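Local coordinates for dual specificity protein phosphatase 18 (Homo sapiens, PDB 2ESB), which removes phosphate from phosphotyrosine and phosphothreonine in MAP-kinase peptides, preferring the phosphotyrosine and doubly phosphorylated forms, at residues A[85-90]-A[116-121]; A[106-111]-A[138-143]. All coordinates share one frame; numbering follows the deposited sequence.

Overall arrangement
Both contacts use helix 110-122, one towards its C-terminal end and one at its start, and both lie within the dual specificity phosphatase catalytic domain. Their centres are 16 Å apart, on opposite sides of the centre of the chain. Along the sequence the segments alternate, in the order 85-90, 106-111, 116-121, 138-143. Interaction 1 sets helix 83-95 against the far part of helix 110-122; interaction 2 ties the phosphate-binding loop before that helix to the turn after helix 127-137. Leu116 CD1 packs on Pro143 CG at 4.1 Å, where the two contacts touch. Helix 110-122 thus runs from the active-site loop to its contact with helix 83-95.

Interaction 1: residues A[85-90]-A[116-121]; sequences PIADHI and LAYLMK
Lys121 reaches across to Asp88 on the neighbouring helix and closes a salt bridge, NZ to OD1 at 2.9 Å, on the syn lone pair of that oxygen. Its chain is extended all the way, with CG anti to the backbone N, which brings the ammonium group to the carboxylate at about a right angle to the aspartate side chain. On the way CD passes 4.1 Å from Ala87 CB. Each charge has a second partner: Lys121 NZ also pairs with Asp84, and Asp88 OD1 is hydrogen-bonded to the hydroxyl of Tyr122. The ammonium group therefore sits between two carboxylates, which would be expected to favour its protonated form. Within helix 83-95 the backbone O of Asp88 is bonded to Ser92 OG, while His89 N and Ile90 N bond to the carbonyls of Pro85 and Ile86.

Next to this polar pair the contact is mostly apolar. Ile90 CG2 lies over one face of the Tyr118 ring in a CH-pi contact, 3.7 Å from the centroid and 18° off the ring normal. At the ring edge, near its plane, stands the carbonyl O of Ala87, 3.5 Å from Tyr118 CD1. The ring is swung out with CG anti to the backbone N (chi1 165°), which turns one face to Ile90 CG2 and the CD1 edge to Ala87 O. The small side chain of Ala87 lets the backbones come near, Ala87 CA to Tyr118 CA being 4.6 Å. The two short helical segments approach to 8.9 Å between axes and cross at -68°. Ile86 and His89 pack on strands 48-51 and 65-68, whereas Leu119 packs on helix 127-137 and Ala117 on Tyr154 of helix 145-159. Helix 83-95 thus lies between sheet and helices, as in the alpha/beta fold of protein tyrosine phosphatases.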
# COMPACT_ATOMS: atom_id res chain seq x y z
N PRO A 85 6.32 -3.00 10.24
CA PRO A 85 6.61 -1.67 10.74
C PRO A 85 5.74 -0.55 10.15
O PRO A 85 5.33 0.35 10.87
CB PRO A 85 8.10 -1.50 10.46
CG PRO A 85 8.35 -2.45 9.31
CD PRO A 85 7.52 -3.63 9.68
N ILE A 86 5.45 -0.62 8.85
CA ILE A 86 4.61 0.41 8.26
C ILE A 86 3.15 0.22 8.65
O ILE A 86 2.43 1.20 8.85
CB ILE A 86 4.74 0.44 6.73
CG1 ILE A 86 6.15 0.88 6.34
CG2 ILE A 86 3.70 1.39 6.14
CD1 ILE A 86 6.52 2.27 6.82
N ALA A 87 2.69 -1.03 8.77
CA ALA A 87 1.31 -1.28 9.18
C ALA A 87 1.08 -0.69 10.58
O ALA A 87 0.06 -0.04 10.85
CB ALA A 87 1.03 -2.78 9.21
N ASP A 88 2.03 -0.91 11.47
CA ASP A 88 1.91 -0.38 12.83
C ASP A 88 1.96 1.16 12.82
O ASP A 88 1.31 1.82 13.63
CB ASP A 88 3.04 -0.91 13.72
CG ASP A 88 2.99 -2.43 13.90
OD1 ASP A 88 1.93 -3.05 13.66
OD2 ASP A 88 4.02 -3.00 14.29
N HIS A 89 2.71 1.72 11.88
CA HIS A 89 2.83 3.18 11.78
C HIS A 89 1.47 3.75 11.36
O HIS A 89 0.99 4.72 11.94
CB HIS A 89 3.91 3.54 10.75
CG HIS A 89 4.34 4.98 10.79
ND1 HIS A 89 3.48 6.04 10.59
CD2 HIS A 89 5.57 5.53 10.94
CE1 HIS A 89 4.16 7.17 10.61
NE2 HIS A 89 5.43 6.89 10.82
N ILE A 90 0.85 3.15 10.35
CA ILE A 90 -0.46 3.61 9.89
C ILE A 90 -1.46 3.56 11.04
O ILE A 90 -2.24 4.48 11.26
CB ILE A 90 -0.95 2.74 8.71
CG1 ILE A 90 -0.01 2.93 7.52
CG2 ILE A 90 -2.39 3.10 8.34
CD1 ILE A 90 -0.19 1.89 6.43
N LEU A 116 -2.26 -3.50 1.34
CA LEU A 116 -2.81 -4.84 1.53
C LEU A 116 -2.29 -5.45 2.83
O LEU A 116 -3.06 -6.07 3.57
CB LEU A 116 -2.45 -5.76 0.35
CG LEU A 116 -2.98 -5.34 -1.03
CD1 LEU A 116 -2.59 -6.39 -2.06
CD2 LEU A 116 -4.50 -5.17 -0.98
N ALA A 117 -1.01 -5.27 3.11
CA ALA A 117 -0.43 -5.82 4.33
C ALA A 117 -1.11 -5.20 5.54
O ALA A 117 -1.44 -5.89 6.51
CB ALA A 117 1.09 -5.56 4.38
N TYR A 118 -1.31 -3.89 5.49
CA TYR A 118 -1.95 -3.19 6.60
C TYR A 118 -3.37 -3.70 6.85
O TYR A 118 -3.75 -3.97 7.99
CB TYR A 118 -1.98 -1.69 6.33
CG TYR A 118 -2.92 -0.93 7.24
CD1 TYR A 118 -2.59 -0.68 8.58
CD2 TYR A 118 -4.16 -0.52 6.78
CE1 TYR A 118 -3.49 -0.05 9.43
CE2 TYR A 118 -5.07 0.12 7.62
CZ TYR A 118 -4.73 0.34 8.94
OH TYR A 118 -5.66 0.93 9.77
N LEU A 119 -4.16 -3.82 5.78
CA LEU A 119 -5.54 -4.29 5.91
C LEU A 119 -5.62 -5.68 6.54
O LEU A 119 -6.50 -5.94 7.36
CB LEU A 119 -6.25 -4.29 4.56
CG LEU A 119 -6.55 -2.92 3.96
CD1 LEU A 119 -7.15 -3.06 2.57
CD2 LEU A 119 -7.51 -2.17 4.88
N MET A 120 -4.71 -6.57 6.16
CA MET A 120 -4.73 -7.91 6.73
C MET A 120 -4.42 -7.86 8.22
O MET A 120 -5.06 -8.53 9.03
CB MET A 120 -3.71 -8.83 6.05
CG MET A 120 -4.04 -9.20 4.62
SD MET A 120 -3.00 -10.58 4.04
CE MET A 120 -1.40 -9.75 3.90
N LYS A 121 -3.42 -7.07 8.59
CA LYS A 121 -3.03 -7.00 9.98
C LYS A 121 -3.99 -6.26 10.89
O LYS A 121 -4.26 -6.71 12.00
CB LYS A 121 -1.63 -6.39 10.13
CG LYS A 121 -1.11 -6.45 11.56
CD LYS A 121 0.31 -5.93 11.73
CE LYS A 121 0.78 -6.13 13.19
NZ LYS A 121 2.26 -5.88 13.37

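Interaction 2: residues A[106-111]-A[138-143]; sequences AGVSRS and RPIIRP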
# COMPACT_ATOMS: atom_id res chain seq x y z
N ALA A 106 3.16 5.65 -9.26
CA ALA A 106 1.85 5.58 -9.91
C ALA A 106 0.71 5.17 -8.99
O ALA A 106 -0.45 5.20 -9.39
CB ALA A 106 1.91 4.60 -11.09
N GLY A 107 1.02 4.76 -7.76
CA GLY A 107 -0.05 4.33 -6.86
C GLY A 107 -0.65 3.02 -7.35
O GLY A 107 -1.83 2.74 -7.15
N VAL A 108 0.19 2.21 -7.99
CA VAL A 108 -0.26 0.94 -8.54
C VAL A 108 0.32 -0.30 -7.89
O VAL A 108 -0.42 -1.21 -7.52
CB VAL A 108 0.07 0.87 -10.06
CG1 VAL A 108 -0.06 -0.57 -10.58
CG2 VAL A 108 -0.87 1.80 -10.84
N SER A 109 1.63 -0.34 -7.73
CA SER A 109 2.29 -1.52 -7.18
C SER A 109 2.83 -1.44 -5.75
O SER A 109 2.37 -2.16 -4.85
CB SER A 109 3.43 -1.94 -8.11
OG SER A 109 4.01 -3.16 -7.68
N ARG A 110 3.83 -0.59 -5.54
CA ARG A 110 4.46 -0.43 -4.23
C ARG A 110 3.56 0.01 -3.07
O ARG A 110 3.48 -0.69 -2.05
CB ARG A 110 5.66 0.52 -4.36
CG ARG A 110 6.83 -0.11 -5.12
CD ARG A 110 7.92 0.90 -5.44
NE ARG A 110 7.51 1.81 -6.51
CZ ARG A 110 8.32 2.69 -7.10
NH1 ARG A 110 9.58 2.78 -6.71
NH2 ARG A 110 7.87 3.46 -8.07
N SER A 111 2.90 1.15 -3.20
CA SER A 111 2.03 1.60 -2.11
C SER A 111 0.86 0.62 -1.91
O SER A 111 0.44 0.36 -0.79
CB SER A 111 1.52 3.03 -2.36
OG SER A 111 0.86 3.16 -3.62
N ARG A 138 -9.53 1.67 -5.49
CA ARG A 138 -8.60 2.19 -6.49
C ARG A 138 -8.39 1.11 -7.54
O ARG A 138 -7.48 0.30 -7.43
CB ARG A 138 -7.27 2.56 -5.83
CG ARG A 138 -6.29 3.30 -6.73
CD ARG A 138 -5.00 3.62 -5.98
NE ARG A 138 -4.00 4.27 -6.84
CZ ARG A 138 -4.06 5.53 -7.25
NH1 ARG A 138 -5.07 6.30 -6.88
NH2 ARG A 138 -3.11 6.03 -8.03
N PRO A 139 -9.24 1.09 -8.58
CA PRO A 139 -9.22 0.14 -9.69
C PRO A 139 -7.88 -0.23 -10.31
O PRO A 139 -7.66 -1.39 -10.67
CB PRO A 139 -10.15 0.79 -10.71
CG PRO A 139 -11.16 1.47 -9.85
CD PRO A 139 -10.28 2.12 -8.80
N ILE A 140 -6.98 0.73 -10.43
CA ILE A 140 -5.70 0.44 -11.07
C ILE A 140 -4.63 -0.27 -10.25
O ILE A 140 -3.56 -0.53 -10.78
CB ILE A 140 -5.06 1.72 -11.64
CG1 ILE A 140 -4.72 2.68 -10.50
CG2 ILE A 140 -6.00 2.38 -12.65
CD1 ILE A 140 -4.03 3.94 -10.96
N ILE A 141 -4.88 -0.59 -8.98
CA ILE A 141 -3.83 -1.25 -8.21
C ILE A 141 -3.45 -2.60 -8.81
O ILE A 141 -4.31 -3.36 -9.26
CB ILE A 141 -4.20 -1.46 -6.71
CG1 ILE A 141 -5.43 -2.35 -6.58
CG2 ILE A 141 -4.45 -0.10 -6.05
CD1 ILE A 141 -5.41 -3.21 -5.35
N ARG A 142 -2.15 -2.87 -8.82
CA ARG A 142 -1.64 -4.12 -9.36
C ARG A 142 -0.22 -4.39 -8.87
O ARG A 142 0.75 -4.07 -9.55
CB ARG A 142 -1.67 -4.10 -10.89
CG ARG A 142 -1.04 -5.35 -11.53
CD ARG A 142 -1.49 -5.59 -12.96
NE ARG A 142 -2.84 -6.14 -13.00
CZ ARG A 142 -3.17 -7.31 -13.55
NH1 ARG A 142 -2.24 -8.07 -14.12
NH2 ARG A 142 -4.43 -7.72 -13.53
N PRO A 143 -0.07 -4.98 -7.68
CA PRO A 143 1.26 -5.28 -7.16
C PRO A 143 2.01 -6.20 -8.13
O PRO A 143 1.39 -7.05 -8.77
CB PRO A 143 0.97 -5.99 -5.84
CG PRO A 143 -0.36 -5.40 -5.41
CD PRO A 143 -1.12 -5.37 -6.72
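The guanidinium of Arg138 meets the loop through its edge: the carbonyl oxygens of Ala106 and Gly107 both lie near its plane. NE donates to Gly107 O at 2.7 Å in a nearly straight bond (163°), and NH2 donates to Ala106 O at 3.1 Å, less straight at 150°. The third corner, NH1, is bonded to Ser21 OG, which helps fix the rotation of the group. The side chain is extended from CG to NE, and the turn at chi4 (74°) brings NH2 round to Ala106 O.

Further along, Arg142 N donates to Val108 O at 2.7 Å. Ile141 CA approaches the same oxygen in a weaker CA-H...O contact. Val108 packs with CG2 against Ile140 CD1 at 3.8 Å, the two side chains crossing at about a right angle, while its CG1 lies 3.5 Å from Ile140 O. Ile140 belongs to the type I turn running from Arg138 to Ile141. Ser109 sets OG 3.5 Å from Pro143 CA, and that hydroxyl has hydrogen-bond partners in Asp73 OD1 and Asn144 N.

Segment 106-111 spans the end of the phosphate-binding loop and the start of helix 110-122; the CX5R signature of the family runs from Cys104, the predicted phosphocysteine nucleophile, to Arg110. A sulfonate of bound EPE, probably a crystallisation component, accepts bonds from the amides of Ala106, Val108 and Ser109 and pairs with Arg110 NE, consistent with the place of a substrate phosphate. With Ala106 O and Gly107 O gripped by the Arg138 guanidinium and Val108 O by the backbone N of Arg142, while the amides of Ala106, Val108 and Ser109 face the anion, this second shell probably holds the loop in its anion-binding shape.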